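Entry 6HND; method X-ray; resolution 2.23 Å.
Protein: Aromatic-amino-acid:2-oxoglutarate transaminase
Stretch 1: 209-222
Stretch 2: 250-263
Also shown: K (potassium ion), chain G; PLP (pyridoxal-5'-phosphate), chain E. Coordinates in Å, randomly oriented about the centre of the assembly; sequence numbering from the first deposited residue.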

# COMPACT_ATOMS: atom_id res chain seq x y z
N LYS B 209 15.00 3.98 28.43
CA LYS B 209 14.48 3.17 29.56
C LYS B 209 13.05 3.60 29.91
O LYS B 209 12.72 4.79 29.83
CB LYS B 209 15.35 3.28 30.82
CG LYS B 209 16.79 2.82 30.65
CD LYS B 209 17.52 2.60 31.97
CE LYS B 209 19.03 2.46 31.78
NZ LYS B 209 19.67 2.06 33.06
N ILE B 210 12.22 2.63 30.25
CA ILE B 210 10.84 2.85 30.73
C ILE B 210 10.86 2.66 32.24
O ILE B 210 11.48 1.71 32.72
CB ILE B 210 9.88 1.88 30.04
CG1 ILE B 210 9.55 2.39 28.63
CG2 ILE B 210 8.63 1.68 30.89
CD1 ILE B 210 8.86 1.36 27.80
N ASN B 211 10.23 3.59 32.95
CA ASN B 211 10.00 3.48 34.41
C ASN B 211 8.76 2.59 34.60
O ASN B 211 7.73 2.91 34.00
CB ASN B 211 9.92 4.90 34.98
CG ASN B 211 9.34 4.95 36.38
OD1 ASN B 211 9.50 4.01 37.14
ND2 ASN B 211 8.66 6.04 36.71
N PHE B 212 8.84 1.55 35.44
CA PHE B 212 7.78 0.54 35.67
C PHE B 212 7.03 0.75 36.99
O PHE B 212 6.19 -0.11 37.31
CB PHE B 212 8.38 -0.86 35.57
CG PHE B 212 8.54 -1.33 34.14
CD1 PHE B 212 9.70 -1.05 33.42
CD2 PHE B 212 7.51 -1.99 33.50
CE1 PHE B 212 9.83 -1.48 32.11
CE2 PHE B 212 7.63 -2.38 32.18
CZ PHE B 212 8.79 -2.12 31.48
N ASP B 213 7.23 1.87 37.69
CA ASP B 213 6.37 2.29 38.83
C ASP B 213 4.89 2.40 38.39
O ASP B 213 4.62 2.73 37.20
CB ASP B 213 6.79 3.64 39.41
CG ASP B 213 8.17 3.69 40.07
OD1 ASP B 213 8.77 2.60 40.29
OD2 ASP B 213 8.63 4.84 40.36
N ASN B 214 3.96 2.21 39.32
CA ASN B 214 2.50 2.24 39.00
C ASN B 214 2.07 3.63 38.50
O ASN B 214 1.07 3.67 37.77
CB ASN B 214 1.66 1.82 40.19
CG ASN B 214 1.88 0.37 40.50
OD1 ASN B 214 2.51 0.03 41.50
ND2 ASN B 214 1.41 -0.50 39.62
N ASP B 215 2.77 4.70 38.88
CA ASP B 215 2.44 6.11 38.54
C ASP B 215 3.33 6.57 37.38
O ASP B 215 3.43 7.79 37.17
CB ASP B 215 2.56 7.02 39.77
CG ASP B 215 3.97 7.22 40.33
OD1 ASP B 215 4.91 6.48 39.91
OD2 ASP B 215 4.13 8.11 41.18
N SER B 216 4.01 5.65 36.68
CA SER B 216 4.99 6.00 35.62
C SER B 216 4.26 6.69 34.45
O SER B 216 3.11 6.33 34.16
CB SER B 216 5.75 4.79 35.14
OG SER B 216 6.74 5.15 34.19
N ASP B 217 4.91 7.64 33.79
CA ASP B 217 4.43 8.22 32.50
C ASP B 217 4.86 7.32 31.34
O ASP B 217 4.49 7.61 30.20
CB ASP B 217 4.97 9.64 32.34
CG ASP B 217 4.38 10.61 33.35
OD1 ASP B 217 3.22 11.05 33.14
OD2 ASP B 217 5.08 10.91 34.34
N GLY B 218 5.65 6.28 31.61
CA GLY B 218 6.34 5.50 30.57
C GLY B 218 7.83 5.73 30.61
O GLY B 218 8.46 5.32 31.56
N ILE B 219 8.38 6.35 29.57
CA ILE B 219 9.80 6.81 29.56
C ILE B 219 10.21 7.25 30.97
O ILE B 219 9.47 8.05 31.59
CB ILE B 219 9.98 7.94 28.54
CG1 ILE B 219 9.93 7.39 27.11
CG2 ILE B 219 11.27 8.68 28.81
CD1 ILE B 219 9.75 8.46 26.03
N ASP B 220 11.40 6.84 31.41
CA ASP B 220 12.02 7.34 32.67
C ASP B 220 12.69 8.69 32.38
O ASP B 220 13.80 8.71 31.79
CB ASP B 220 13.01 6.30 33.19
CG ASP B 220 13.62 6.66 34.54
OD1 ASP B 220 14.06 7.83 34.71
OD2 ASP B 220 13.65 5.78 35.42
N LEU B 221 12.07 9.79 32.79
CA LEU B 221 12.55 11.14 32.41
C LEU B 221 13.99 11.36 32.91
O LEU B 221 14.82 11.87 32.13
CB LEU B 221 11.59 12.22 32.91
CG LEU B 221 11.94 13.63 32.42
CD1 LEU B 221 11.80 13.75 30.92
CD2 LEU B 221 11.10 14.70 33.10
N THR B 222 14.30 10.99 34.15
CA THR B 222 15.64 11.21 34.75
C THR B 222 16.69 10.53 33.85
O THR B 222 17.71 11.19 33.53
CB THR B 222 15.66 10.73 36.20
OG1 THR B 222 14.83 11.62 36.95
CG2 THR B 222 17.05 10.74 36.81
N GLY B 250 -1.15 4.94 25.97
CA GLY B 250 -1.34 3.47 25.87
C GLY B 250 -0.14 2.81 25.22
O GLY B 250 -0.31 2.07 24.27
N GLN B 251 1.06 3.15 25.71
CA GLN B 251 2.36 2.67 25.20
C GLN B 251 2.24 1.17 24.88
O GLN B 251 1.73 0.45 25.72
CB GLN B 251 3.47 2.97 26.22
CG GLN B 251 4.89 3.08 25.65
CD GLN B 251 5.57 1.76 25.48
OE1 GLN B 251 5.23 0.80 26.16
NE2 GLN B 251 6.53 1.69 24.56
N ASN B 252 2.66 0.75 23.70
CA ASN B 252 2.76 -0.68 23.34
C ASN B 252 4.20 -1.14 23.55
O ASN B 252 5.07 -0.72 22.81
CB ASN B 252 2.27 -0.92 21.92
CG ASN B 252 2.33 -2.37 21.54
OD1 ASN B 252 2.74 -3.18 22.37
ND2 ASN B 252 1.94 -2.70 20.32
N PRO B 253 4.52 -2.05 24.51
CA PRO B 253 3.52 -2.84 25.24
C PRO B 253 2.98 -2.36 26.59
O PRO B 253 2.02 -2.90 27.00
CB PRO B 253 4.34 -4.11 25.56
CG PRO B 253 5.73 -3.57 25.85
CD PRO B 253 5.90 -2.44 24.85
N THR B 254 3.62 -1.40 27.26
CA THR B 254 3.56 -1.25 28.74
C THR B 254 2.20 -0.71 29.20
O THR B 254 1.92 -0.87 30.37
CB THR B 254 4.71 -0.41 29.30
OG1 THR B 254 4.62 0.93 28.80
CG2 THR B 254 6.06 -1.00 28.97
N GLY B 255 1.43 -0.06 28.33
CA GLY B 255 0.12 0.54 28.66
C GLY B 255 0.22 1.92 29.29
O GLY B 255 -0.82 2.50 29.55
N PHE B 256 1.43 2.46 29.52
CA PHE B 256 1.63 3.79 30.17
C PHE B 256 1.17 4.93 29.26
O PHE B 256 1.11 4.78 28.02
CB PHE B 256 3.08 4.00 30.60
CG PHE B 256 3.57 3.11 31.71
CD1 PHE B 256 2.91 3.07 32.93
CD2 PHE B 256 4.70 2.33 31.56
CE1 PHE B 256 3.35 2.25 33.95
CE2 PHE B 256 5.14 1.50 32.59
CZ PHE B 256 4.46 1.47 33.79
N THR B 257 0.80 6.04 29.88
CA THR B 257 0.31 7.27 29.22
C THR B 257 1.03 8.48 29.81
O THR B 257 0.98 8.66 31.05
CB THR B 257 -1.20 7.45 29.36
OG1 THR B 257 -1.81 6.34 28.71
CG2 THR B 257 -1.70 8.74 28.75
N GLN B 258 1.70 9.25 28.95
CA GLN B 258 2.47 10.45 29.36
C GLN B 258 1.45 11.53 29.71
O GLN B 258 0.54 11.77 28.89
CB GLN B 258 3.41 10.91 28.25
CG GLN B 258 4.57 9.96 27.99
CD GLN B 258 5.33 10.36 26.74
OE1 GLN B 258 5.18 11.46 26.21
NE2 GLN B 258 6.17 9.46 26.27
N SER B 259 1.61 12.13 30.90
CA SER B 259 0.86 13.33 31.35
C SER B 259 1.14 14.50 30.40
O SER B 259 2.20 14.49 29.71
CB SER B 259 1.25 13.71 32.76
OG SER B 259 2.54 14.29 32.78
N LEU B 260 0.26 15.50 30.40
CA LEU B 260 0.50 16.77 29.67
C LEU B 260 1.84 17.36 30.13
O LEU B 260 2.64 17.70 29.26
CB LEU B 260 -0.66 17.73 29.90
CG LEU B 260 -0.49 19.12 29.29
CD1 LEU B 260 -0.17 19.06 27.79
CD2 LEU B 260 -1.74 19.96 29.56
N GLU B 261 2.13 17.39 31.43
CA GLU B 261 3.35 18.09 31.92
C GLU B 261 4.61 17.30 31.51
O GLU B 261 5.62 17.94 31.15
CB GLU B 261 3.16 18.45 33.41
CG GLU B 261 3.66 17.42 34.41
CD GLU B 261 3.62 17.94 35.84
OE1 GLU B 261 4.55 17.61 36.62
OE2 GLU B 261 2.66 18.68 36.18
N PHE B 262 4.53 15.97 31.47
CA PHE B 262 5.61 15.09 30.96
C PHE B 262 5.88 15.38 29.48
O PHE B 262 7.03 15.54 29.08
CB PHE B 262 5.25 13.62 31.23
CG PHE B 262 6.37 12.66 30.97
CD1 PHE B 262 6.69 12.28 29.67
CD2 PHE B 262 7.13 12.15 32.01
CE1 PHE B 262 7.72 11.38 29.42
CE2 PHE B 262 8.16 11.26 31.77
CZ PHE B 262 8.47 10.89 30.47
N ARG B 263 4.82 15.51 28.67
CA ARG B 263 4.95 15.82 27.22
C ARG B 263 5.61 17.20 27.02
O ARG B 263 6.40 17.33 26.08
CB ARG B 263 3.60 15.78 26.52
CG ARG B 263 2.99 14.39 26.45
CD ARG B 263 1.48 14.46 26.27
NE ARG B 263 0.91 13.18 26.62
CZ ARG B 263 0.51 12.26 25.75
NH1 ARG B 263 0.52 12.50 24.45
NH2 ARG B 263 0.05 11.11 26.20
K K G . 7.12 7.11 40.72
N1 PLP E . 1.74 0.99 16.46
C2 PLP E . 1.23 0.48 17.58
C2A PLP E . 1.74 1.04 18.87
C3 PLP E . 0.22 -0.51 17.53
O3 PLP E . -0.29 -1.00 18.70
C4 PLP E . -0.24 -0.99 16.27
C4A PLP E . -1.36 -1.95 16.23
C5 PLP E . 0.32 -0.42 15.11
C6 PLP E . 1.30 0.53 15.27
C5A PLP E . -0.00 -0.89 13.72
O4P PLP E . -1.29 -0.47 13.20
P PLP E . -1.69 -0.83 11.67
O1P PLP E . -0.42 -0.74 10.84
O2P PLP E . -2.76 0.23 11.39
O3P PLP E . -2.24 -2.21 11.69
O HOH W 1 0.63 6.67 32.84
O HOH W 2 6.49 6.71 27.20

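The most unusual feature of this contact is the double use of Asp 217, whose side chain caps no helix of its own stretch but reaches across to the N-cap residue just before the helix of the other. Its OD1 accepts a hydrogen bond from Ser 259 N at 3.0 Å, nearly straight at 165°, and a weak one from Ser 259 OG, 3.3 Å from the same OD1. Meanwhile its CB lies over one face of the Phe 262 ring, 3.6 Å from the ring centroid, a CH-pi contact. A short acidic side chain suits this place: the m rotamer brings the carboxylate to the serine while the methylene stays against the ring. Ser 259, at the N-cap position, also accepts from Phe 262 N through OG (2.9 Å); its hydroxyl can accept from the helix N-H and donate, weakly, to the aspartate, so it serves both its own helix and the neighbouring stretch.

Phe 262 is one large buried ring, covered over 107 Å² by the other stretch. Besides Asp 217, its ring meets Leu 221, with CB 3.7 Å from Phe 262 CE2, and Ile 219, with CB 3.8 Å from Phe 262 CZ. These branched aliphatic residues both direct CA-to-CB toward the other stretch and offer hydrocarbon to the flat ring.

Phe 256 is a second, covered over 123 Å², and covering it takes backbone as well as side chains. Ser 216 CB sits over one face, 3.9 Å from the ring centroid, while Ile 210 CG2 approaches Phe 256 CE2 at 3.9 Å. From the backbone, Asn 211 O lies 3.3 Å from Phe 256 CE2 and Asp 213 O 3.5 Å from Phe 256 CE1. Phenylalanine suits both places: each points CA-to-CB toward the first stretch, and its flat, apolar ring accepts a methylene over a face while aliphatic carbons touch other ring atoms. The loop that packs against the Phe 256 ring is braced from within: Ser 216 OG donates a very short bond to Asn 211 O (2.5 Å) and accepts from Gly 218 N (3.0 Å). Serine thus supplies both a methylene for the ring and a hydroxyl for the loop. Gly 218 has phi/psi of 110/-114, where a CB would be jammed against the preceding carbonyl oxygen; that position would also lie 3.6 Å from Phe 256 CB.

Farther along, Thr 254 turns its methyl to the first stretch: CG2 is 3.8 Å from both Ile 210 CD1 and Phe 212 CE2. Its hydroxyl is satisfied within its own stretch, OG1 donating to Gln 251 OE1 at 2.7 Å, so threonine can be polar and apolar at once.

Two waters complete the join. Water 1 donates to Ser 216 O (2.8 Å) and accepts from Thr 257 N (3.0 Å); water 2 accepts from Ile 219 N (3.1 Å) and Gln 258 NE2 (2.9 Å). Altogether 691 Å² is buried, counting both sides.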